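Local structure of exopolysaccharide biosynthesis protein (Pantoea stewartii subsp. stewartii DC283, 6TGF) at the interface of chains A and B. The protein modifies the glycan of the bacterial biofilm and has a tailspike-like parallel beta-helix fold, probably acting as a hydrolase. Coordinates in Å, arbitrary orientation; residue numbers count along the deposited sequence, not the author numbering. Chains: chain A/B, Exopolysaccharide biosynthesis protein.

Contact 1: the interface of chains A and B. Residues chain A 566, 569, 638-639; chain B 555-558, 596-597, 647.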
ATOM      1  N   GLN A 566     -18.121  41.724 -15.411  1.00 42.68           N
ATOM      2  CA  GLN A 566     -18.751  42.932 -16.008  1.00 43.25           C
ATOM      3  C   GLN A 566     -18.176  43.185 -17.405  1.00 44.10           C
ATOM      4  O   GLN A 566     -17.103  42.629 -17.718  1.00 44.35           O
ATOM      5  CB  GLN A 566     -18.526  44.148 -15.105  1.00 43.27           C
ATOM      6  CG  GLN A 566     -17.113  44.710 -15.163  1.00 43.51           C
ATOM      7  CD  GLN A 566     -16.909  45.825 -14.168  1.00 43.57           C
ATOM      8  OE1 GLN A 566     -16.696  45.588 -12.981  1.00 43.53           O
ATOM      9  NE2 GLN A 566     -16.965  47.056 -14.651  1.00 43.43           N
ATOM     10  N   PHE A 569     -13.555  47.697 -18.606  1.00 50.24           N
ATOM     11  CA  PHE A 569     -12.435  47.573 -17.635  1.00 50.75           C
ATOM     12  C   PHE A 569     -11.610  48.867 -17.631  1.00 51.29           C
ATOM     13  O   PHE A 569     -10.418  48.818 -17.269  1.00 51.62           O
ATOM     14  CB  PHE A 569     -11.583  46.347 -17.974  1.00 50.95           C
ATOM     15  CG  PHE A 569     -11.122  46.280 -19.408  1.00 51.24           C
ATOM     16  CD1 PHE A 569      -9.961  46.918 -19.813  1.00 51.70           C
ATOM     17  CD2 PHE A 569     -11.855  45.581 -20.355  1.00 51.17           C
ATOM     18  CE1 PHE A 569      -9.542  46.858 -21.134  1.00 52.05           C
ATOM     19  CE2 PHE A 569     -11.432  45.519 -21.674  1.00 51.53           C
ATOM     20  CZ  PHE A 569     -10.278  46.158 -22.062  1.00 51.96           C
ATOM     21  N   PRO A 638     -13.795  41.472 -20.462  1.00 46.26           N
ATOM     22  CA  PRO A 638     -12.437  40.931 -20.412  1.00 46.10           C
ATOM     23  C   PRO A 638     -12.364  39.505 -19.844  1.00 45.32           C
ATOM     24  O   PRO A 638     -11.531  38.742 -20.297  1.00 45.73           O
ATOM     25  CB  PRO A 638     -11.712  41.924 -19.492  1.00 46.41           C
ATOM     26  CG  PRO A 638     -12.794  42.399 -18.548  1.00 46.23           C
ATOM     27  CD  PRO A 638     -14.052  42.445 -19.390  1.00 46.14           C
ATOM     28  N   SER A 639     -13.226  39.189 -18.874  1.00 44.14           N
ATOM     29  CA  SER A 639     -13.306  37.867 -18.201  1.00 43.29           C
ATOM     30  C   SER A 639     -14.676  37.717 -17.533  1.00 42.38           C
ATOM     31  O   SER A 639     -14.969  38.501 -16.610  1.00 42.27           O
ATOM     32  CB  SER A 639     -12.186  37.698 -17.207  1.00 43.42           C
ATOM     33  OG  SER A 639     -12.206  38.733 -16.234  1.00 43.44           O
TER
ATOM     34  N   VAL B 555      -5.608  42.145 -16.625  1.00 44.14           N
ATOM     35  CA  VAL B 555      -6.431  43.389 -16.720  1.00 44.17           C
ATOM     36  C   VAL B 555      -7.888  42.977 -16.968  1.00 43.81           C
ATOM     37  O   VAL B 555      -8.120  42.168 -17.889  1.00 43.78           O
ATOM     38  CB  VAL B 555      -5.914  44.333 -17.825  1.00 44.57           C
ATOM     39  CG1 VAL B 555      -6.917  45.429 -18.165  1.00 44.54           C
ATOM     40  CG2 VAL B 555      -4.569  44.941 -17.462  1.00 44.99           C
ATOM     41  N   GLY B 556      -8.818  43.510 -16.169  1.00 43.45           N
ATOM     42  CA  GLY B 556     -10.269  43.268 -16.298  1.00 43.01           C
ATOM     43  C   GLY B 556     -10.762  42.162 -15.378  1.00 42.54           C
ATOM     44  O   GLY B 556     -11.980  41.892 -15.399  1.00 42.34           O
ATOM     45  N   ASP B 557      -9.864  41.541 -14.602  1.00 42.24           N
ATOM     46  CA  ASP B 557     -10.199  40.479 -13.614  1.00 41.68           C
ATOM     47  C   ASP B 557     -11.141  41.065 -12.557  1.00 41.20           C
ATOM     48  O   ASP B 557     -10.784  42.099 -11.965  1.00 41.51           O
ATOM     49  CB  ASP B 557      -8.940  39.896 -12.963  1.00 41.66           C
ATOM     50  CG  ASP B 557      -8.197  38.889 -13.826  1.00 41.81           C
ATOM     51  OD1 ASP B 557      -8.774  38.434 -14.833  1.00 41.87           O
ATOM     52  OD2 ASP B 557      -7.043  38.566 -13.483  1.00 41.99           O
ATOM     53  N   SER B 558     -12.296  40.426 -12.339  1.00 40.53           N
ATOM     54  CA  SER B 558     -13.354  40.863 -11.389  1.00 40.05           C
ATOM     55  C   SER B 558     -13.319  40.000 -10.121  1.00 39.60           C
ATOM     56  O   SER B 558     -13.202  38.767 -10.248  1.00 39.46           O
ATOM     57  CB  SER B 558     -14.718  40.827 -12.035  1.00 39.92           C
ATOM     58  OG  SER B 558     -14.925  41.969 -12.851  1.00 40.09           O
ATOM     59  N   GLN B 596     -12.580  45.265  -9.515  1.00 42.51           N
ATOM     60  CA  GLN B 596     -12.079  44.884 -10.864  1.00 43.01           C
ATOM     61  C   GLN B 596     -10.738  45.580 -11.110  1.00 44.05           C
ATOM     62  O   GLN B 596     -10.658  46.800 -10.872  1.00 44.47           O
ATOM     63  CB  GLN B 596     -13.078  45.265 -11.959  1.00 42.75           C
ATOM     64  CG  GLN B 596     -12.745  44.651 -13.313  1.00 42.73           C
ATOM     65  CD  GLN B 596     -13.504  45.274 -14.459  1.00 42.70           C
ATOM     66  OE1 GLN B 596     -13.798  46.467 -14.463  1.00 42.75           O
ATOM     67  NE2 GLN B 596     -13.817  44.466 -15.459  1.00 42.57           N
ATOM     68  N   ARG B 597      -9.732  44.830 -11.567  1.00 45.07           N
ATOM     69  CA  ARG B 597      -8.461  45.397 -12.086  1.00 46.29           C
ATOM     70  C   ARG B 597      -8.776  46.127 -13.396  1.00 47.23           C
ATOM     71  O   ARG B 597      -9.275  45.469 -14.330  1.00 47.24           O
ATOM     72  CB  ARG B 597      -7.402  44.312 -12.303  1.00 46.48           C
ATOM     73  CG  ARG B 597      -6.075  44.859 -12.813  1.00 47.05           C
ATOM     74  CD  ARG B 597      -5.027  43.801 -13.098  1.00 47.30           C
ATOM     75  NE  ARG B 597      -4.014  44.298 -14.024  1.00 47.86           N
ATOM     76  CZ  ARG B 597      -2.952  43.612 -14.440  1.00 48.10           C
ATOM     77  NH1 ARG B 597      -2.735  42.379 -14.012  1.00 48.06           N
ATOM     78  NH2 ARG B 597      -2.102  44.168 -15.287  1.00 48.43           N
ATOM     79  N   THR B 647     -13.207  36.055 -11.463  1.00 35.22           N
ATOM     80  CA  THR B 647     -13.007  35.737 -12.903  1.00 35.31           C
ATOM     81  C   THR B 647     -11.522  35.454 -13.167  1.00 35.42           C
ATOM     82  O   THR B 647     -11.196  35.022 -14.290  1.00 35.55           O
ATOM     83  CB  THR B 647     -13.485  36.884 -13.803  1.00 35.52           C
ATOM     84  OG1 THR B 647     -12.561  37.967 -13.684  1.00 35.63           O
ATOM     85  CG2 THR B 647     -14.879  37.360 -13.460  1.00 35.40           C
TER
HETATM   86  O   HOH W   1     -14.404  40.696 -15.197  1.00 38.52           O

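Contact 2: the interface of chains A and B. Residues chain A 301-305; chain B 292, 326-328, 357-359.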
ATOM      1  N   ASN A 301       6.292 -16.681  -2.343  1.00 63.40           N
ATOM      2  CA  ASN A 301       5.680 -15.423  -2.855  1.00 63.45           C
ATOM      3  C   ASN A 301       4.488 -15.750  -3.768  1.00 63.84           C
ATOM      4  O   ASN A 301       4.473 -15.262  -4.916  1.00 64.93           O
ATOM      5  CB  ASN A 301       6.717 -14.539  -3.558  1.00 63.70           C
ATOM      6  CG  ASN A 301       7.369 -15.199  -4.757  1.00 63.97           C
ATOM      7  OD1 ASN A 301       7.352 -16.421  -4.888  1.00 64.00           O
ATOM      8  ND2 ASN A 301       7.951 -14.398  -5.633  1.00 64.13           N
ATOM      9  N   PHE A 302       3.519 -16.526  -3.270  1.00 63.59           N
ATOM     10  CA  PHE A 302       2.235 -16.830  -3.957  1.00 63.52           C
ATOM     11  C   PHE A 302       1.171 -15.842  -3.464  1.00 62.40           C
ATOM     12  O   PHE A 302       0.702 -15.984  -2.315  1.00 62.27           O
ATOM     13  CB  PHE A 302       1.790 -18.275  -3.708  1.00 64.26           C
ATOM     14  CG  PHE A 302       2.808 -19.339  -4.041  1.00 64.92           C
ATOM     15  CD1 PHE A 302       3.556 -19.278  -5.208  1.00 65.49           C
ATOM     16  CD2 PHE A 302       2.996 -20.421  -3.195  1.00 64.94           C
ATOM     17  CE1 PHE A 302       4.484 -20.266  -5.506  1.00 65.97           C
ATOM     18  CE2 PHE A 302       3.920 -21.410  -3.497  1.00 65.26           C
ATOM     19  CZ  PHE A 302       4.662 -21.330  -4.652  1.00 65.77           C
ATOM     20  N   GLY A 303       0.815 -14.867  -4.304  1.00 61.03           N
ATOM     21  CA  GLY A 303      -0.187 -13.827  -3.995  1.00 59.46           C
ATOM     22  C   GLY A 303      -1.592 -14.399  -3.900  1.00 58.26           C
ATOM     23  O   GLY A 303      -2.328 -14.009  -2.968  1.00 58.03           O
ATOM     24  N   TYR A 304      -1.948 -15.299  -4.824  1.00 56.65           N
ATOM     25  CA  TYR A 304      -3.316 -15.860  -4.985  1.00 55.02           C
ATOM     26  C   TYR A 304      -3.522 -17.040  -4.028  1.00 53.01           C
ATOM     27  O   TYR A 304      -4.304 -16.896  -3.065  1.00 52.81           O
ATOM     28  CB  TYR A 304      -3.561 -16.294  -6.434  1.00 55.54           C
ATOM     29  CG  TYR A 304      -3.372 -15.213  -7.465  1.00 55.67           C
ATOM     30  CD1 TYR A 304      -4.223 -14.121  -7.522  1.00 55.67           C
ATOM     31  CD2 TYR A 304      -2.348 -15.288  -8.396  1.00 55.92           C
ATOM     32  CE1 TYR A 304      -4.057 -13.125  -8.471  1.00 55.89           C
ATOM     33  CE2 TYR A 304      -2.167 -14.302  -9.352  1.00 56.13           C
ATOM     34  CZ  TYR A 304      -3.026 -13.216  -9.390  1.00 56.05           C
ATOM     35  OH  TYR A 304      -2.857 -12.242 -10.330  1.00 56.20           O
ATOM     36  N   PHE A 305      -2.844 -18.164  -4.289  1.00 50.60           N
ATOM     37  CA  PHE A 305      -3.091 -19.480  -3.643  1.00 48.88           C
ATOM     38  C   PHE A 305      -1.888 -19.875  -2.790  1.00 46.62           C
ATOM     39  O   PHE A 305      -0.849 -20.259  -3.322  1.00 46.53           O
ATOM     40  CB  PHE A 305      -3.409 -20.536  -4.704  1.00 49.48           C
ATOM     41  CG  PHE A 305      -4.730 -20.322  -5.400  1.00 50.10           C
ATOM     42  CD1 PHE A 305      -4.843 -19.427  -6.452  1.00 50.51           C
ATOM     43  CD2 PHE A 305      -5.867 -21.003  -4.992  1.00 50.46           C
ATOM     44  CE1 PHE A 305      -6.057 -19.223  -7.086  1.00 50.84           C
ATOM     45  CE2 PHE A 305      -7.082 -20.800  -5.630  1.00 50.83           C
ATOM     46  CZ  PHE A 305      -7.176 -19.910  -6.675  1.00 51.01           C
TER
ATOM     47  N   PHE B 292      -2.436 -21.822 -13.995  1.00 54.20           N
ATOM     48  CA  PHE B 292      -1.296 -21.095 -13.376  1.00 53.23           C
ATOM     49  C   PHE B 292      -0.125 -20.963 -14.355  1.00 51.78           C
ATOM     50  O   PHE B 292       0.183 -21.928 -15.086  1.00 51.84           O
ATOM     51  CB  PHE B 292      -0.825 -21.824 -12.115  1.00 54.00           C
ATOM     52  CG  PHE B 292      -1.225 -21.173 -10.816  1.00 54.86           C
ATOM     53  CD1 PHE B 292      -2.560 -20.983 -10.492  1.00 55.48           C
ATOM     54  CD2 PHE B 292      -0.261 -20.764  -9.908  1.00 55.18           C
ATOM     55  CE1 PHE B 292      -2.922 -20.389  -9.291  1.00 55.78           C
ATOM     56  CE2 PHE B 292      -0.623 -20.172  -8.708  1.00 55.57           C
ATOM     57  CZ  PHE B 292      -1.952 -19.985  -8.403  1.00 55.76           C
ATOM     58  N   TRP B 326      -4.293 -17.279 -14.029  1.00 37.50           N
ATOM     59  CA  TRP B 326      -3.454 -16.623 -12.989  1.00 37.44           C
ATOM     60  C   TRP B 326      -1.994 -16.588 -13.450  1.00 36.99           C
ATOM     61  O   TRP B 326      -1.475 -17.648 -13.855  1.00 36.90           O
ATOM     62  CB  TRP B 326      -3.602 -17.342 -11.642  1.00 37.95           C
ATOM     63  CG  TRP B 326      -4.925 -17.111 -10.981  1.00 38.59           C
ATOM     64  CD1 TRP B 326      -5.298 -16.028 -10.239  1.00 38.75           C
ATOM     65  CD2 TRP B 326      -6.062 -17.991 -11.002  1.00 39.21           C
ATOM     66  NE1 TRP B 326      -6.585 -16.170  -9.798  1.00 39.18           N
ATOM     67  CE2 TRP B 326      -7.081 -17.365 -10.250  1.00 39.47           C
ATOM     68  CE3 TRP B 326      -6.321 -19.240 -11.579  1.00 39.61           C
ATOM     69  CZ2 TRP B 326      -8.332 -17.950 -10.062  1.00 40.03           C
ATOM     70  CZ3 TRP B 326      -7.558 -19.817 -11.392  1.00 40.13           C
ATOM     71  CH2 TRP B 326      -8.549 -19.178 -10.644  1.00 40.23           C
ATOM     72  N   VAL B 327      -1.367 -15.407 -13.388  1.00 36.66           N
ATOM     73  CA  VAL B 327       0.046 -15.164 -13.809  1.00 36.25           C
ATOM     74  C   VAL B 327       0.740 -14.319 -12.734  1.00 36.02           C
ATOM     75  O   VAL B 327       0.151 -13.309 -12.302  1.00 35.63           O
ATOM     76  CB  VAL B 327       0.115 -14.490 -15.194  1.00 36.14           C
ATOM     77  CG1 VAL B 327       1.547 -14.192 -15.614  1.00 36.04           C
ATOM     78  CG2 VAL B 327      -0.583 -15.322 -16.259  1.00 36.32           C
ATOM     79  N   GLU B 328       1.945 -14.732 -12.326  1.00 36.16           N
ATOM     80  CA  GLU B 328       2.824 -14.002 -11.371  1.00 36.13           C
ATOM     81  C   GLU B 328       4.227 -13.887 -11.986  1.00 35.70           C
ATOM     82  O   GLU B 328       4.847 -14.940 -12.239  1.00 35.67           O
ATOM     83  CB  GLU B 328       2.860 -14.716 -10.017  1.00 36.69           C
ATOM     84  CG  GLU B 328       1.484 -14.968  -9.420  1.00 37.38           C
ATOM     85  CD  GLU B 328       1.471 -15.643  -8.056  1.00 38.12           C
ATOM     86  OE1 GLU B 328       2.343 -16.502  -7.808  1.00 38.61           O
ATOM     87  OE2 GLU B 328       0.584 -15.308  -7.243  1.00 38.79           O
ATOM     88  N   PHE B 357      -5.940 -12.852 -14.479  1.00 34.86           N
ATOM     89  CA  PHE B 357      -5.393 -12.269 -13.228  1.00 34.22           C
ATOM     90  C   PHE B 357      -3.880 -12.119 -13.402  1.00 33.45           C
ATOM     91  O   PHE B 357      -3.254 -13.051 -13.947  1.00 33.46           O
ATOM     92  CB  PHE B 357      -5.734 -13.152 -12.026  1.00 34.49           C
ATOM     93  CG  PHE B 357      -7.197 -13.201 -11.662  1.00 34.75           C
ATOM     94  CD1 PHE B 357      -7.744 -12.259 -10.807  1.00 34.73           C
ATOM     95  CD2 PHE B 357      -8.024 -14.193 -12.162  1.00 34.99           C
ATOM     96  CE1 PHE B 357      -9.087 -12.302 -10.465  1.00 34.99           C
ATOM     97  CE2 PHE B 357      -9.368 -14.235 -11.817  1.00 35.30           C
ATOM     98  CZ  PHE B 357      -9.897 -13.290 -10.971  1.00 35.22           C
ATOM     99  N   PHE B 358      -3.313 -10.986 -12.976  1.00 32.66           N
ATOM    100  CA  PHE B 358      -1.866 -10.678 -13.112  1.00 32.11           C
ATOM    101  C   PHE B 358      -1.344  -9.997 -11.843  1.00 31.79           C
ATOM    102  O   PHE B 358      -1.962  -9.022 -11.377  1.00 31.48           O
ATOM    103  CB  PHE B 358      -1.610  -9.805 -14.342  1.00 31.98           C
ATOM    104  CG  PHE B 358      -0.150  -9.594 -14.654  1.00 31.72           C
ATOM    105  CD1 PHE B 358       0.540  -8.515 -14.126  1.00 31.60           C
ATOM    106  CD2 PHE B 358       0.539 -10.481 -15.464  1.00 31.66           C
ATOM    107  CE1 PHE B 358       1.884  -8.324 -14.407  1.00 31.53           C
ATOM    108  CE2 PHE B 358       1.883 -10.287 -15.747  1.00 31.66           C
ATOM    109  CZ  PHE B 358       2.553  -9.208 -15.219  1.00 31.53           C
ATOM    110  N   ARG B 359      -0.230 -10.512 -11.311  1.00 31.69           N
ATOM    111  CA  ARG B 359       0.565  -9.889 -10.221  1.00 31.57           C
ATOM    112  C   ARG B 359       2.010  -9.729 -10.706  1.00 30.87           C
ATOM    113  O   ARG B 359       2.628 -10.747 -11.068  1.00 30.48           O
ATOM    114  CB  ARG B 359       0.484 -10.725  -8.941  1.00 32.26           C
ATOM    115  CG  ARG B 359      -0.838 -10.578  -8.200  1.00 33.03           C
ATOM    116  CD  ARG B 359      -0.867 -11.340  -6.889  1.00 33.73           C
ATOM    117  NE  ARG B 359       0.074 -10.802  -5.918  1.00 34.18           N
ATOM    118  CZ  ARG B 359      -0.126  -9.711  -5.179  1.00 34.56           C
ATOM    119  NH1 ARG B 359      -1.246  -9.014  -5.289  1.00 34.68           N
ATOM    120  NH2 ARG B 359       0.804  -9.318  -4.326  1.00 34.81           N
TER
HETATM  121  O   HOH W   2       5.228 -15.228  -7.739  1.00 41.81           O

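Contact 1: the interface of chains A and B
Two copies of the protein meet here in a small patch of mixed polar and apolar character, part of the apparently intertwined packing toward the C-terminus that helps hold the deposited trimer together; tailspike-like proteins are typically trimeric, so the assembly is probably the biological one. Chain A brings the start of strand 637-646 and a loop with A:Gln566 and A:Phe569. Chain B answers with the loop before strand 558-564, the end of strand 589-597 and B:Thr647. The shortest polar contact across is hydroxyl to hydroxyl: A:Ser639 OG lies 2.7 Å from B:Thr647 OG1, the direction of the bond being undecided. Both oxygens sit in the crowded position between backbone N and carbonyl carbon. B:Thr647 OG1 also accepts a nearly straight bond from the B:Ser558 backbone N at 2.8 Å, which helps hold the threonine hydroxyl in place from within chain B. A water bridges the two chains, between A:Ser639 O and OG on one side and B:Gly556 O and B:Ser558 OG on the other. That glycine carbonyl is heavily used, since it also accepts a hydrogen bond from the side-chain amide nitrogen NE2 of B:Gln596 at 3.2 Å, with the donor above the carbonyl plane. The bond steadies B:Gln596, whose extended chain, CG anti to the backbone N (chi1 -168°), comes tip to tip with A:Gln566. Their amides stack with planes 22° apart, so they pack by their faces, CD to CD at 3.5 Å. Beside this, A:Pro638 presses its CG against B:Gly556 CA at 3.5 Å. A:Phe569 completes the patch: it crosses B:Val555 at about a right angle, and its ring carbon CD1 meets the methyl CG1 of B:Val555 at 3.8 Å.

Contact 2: the interface of chains A and B
A loop of chain A plugs an aromatic side chain into the flank of chain B's parallel beta-helix, joining neighbouring subunits of the deposited trimer by apolar packing with a few polar contacts alongside. A:Tyr304 is the plug. With CG anti to the carbonyl carbon, its ring reaches between B:Trp326 and B:Arg359. On one face, B:Trp326 CD1 stands 3.3 Å above the ring plane, over its centre, and the indole's five-membered ring meets the phenol edge to face with planes 60° apart. The opposite face is covered toward its rim by the aliphatic part of B:Arg359, whose CG lies 3.6 Å from A:Tyr304 CZ; the guanidinium is turned almost perpendicular to the phenol ring rather than stacked on it. At the tip, A:Tyr304 OH rests over the backbone of strand 356-361, 3.0 Å from B:Phe358 N, but above the peptide rather than along its N-H, so it is a close polar contact and not a clear hydrogen bond. The indole is itself sandwiched: A:Phe305 points its CE1 edge at one face, the two planes 82° apart, while B:Phe357 CD2 backs the other face from within chain B. A:Phe305 also turns its CD1 to the rim of B:Phe292, 3.5 Å from CZ. Along the side of the phenol runs the extended chain of B:Glu328, in the opposite direction, with CG packed 3.7 Å from A:Tyr304 CE2. Its carboxylate OE2 takes the A:Gly303 backbone N-H at 3.0 Å in a bent bond (134° at H), the nitrogen lying above the carboxylate plane. The other oxygen, B:Glu328 OE1, reaches a water at 3.2 Å that also contacts the carbonyl oxygen of A:Asn301.

Contact 1 and contact 2 lie about 59 Å apart between their C-alpha centres and share no residue or secondary-structure element, so the same pair of chains is tied together at two well-separated levels along the elongated molecule. Contact 2 fastens a loop to the parallel beta-helix, whereas contact 1 joins the strand-rich region nearer the C-terminus. Between the two levels the chains appear to cross over, which would intertwine the subunits. Such spacing would resist tilting or twisting of one subunit against its neighbour. If the trimer is closed, equivalent contacts at the other boundaries would brace it similarly.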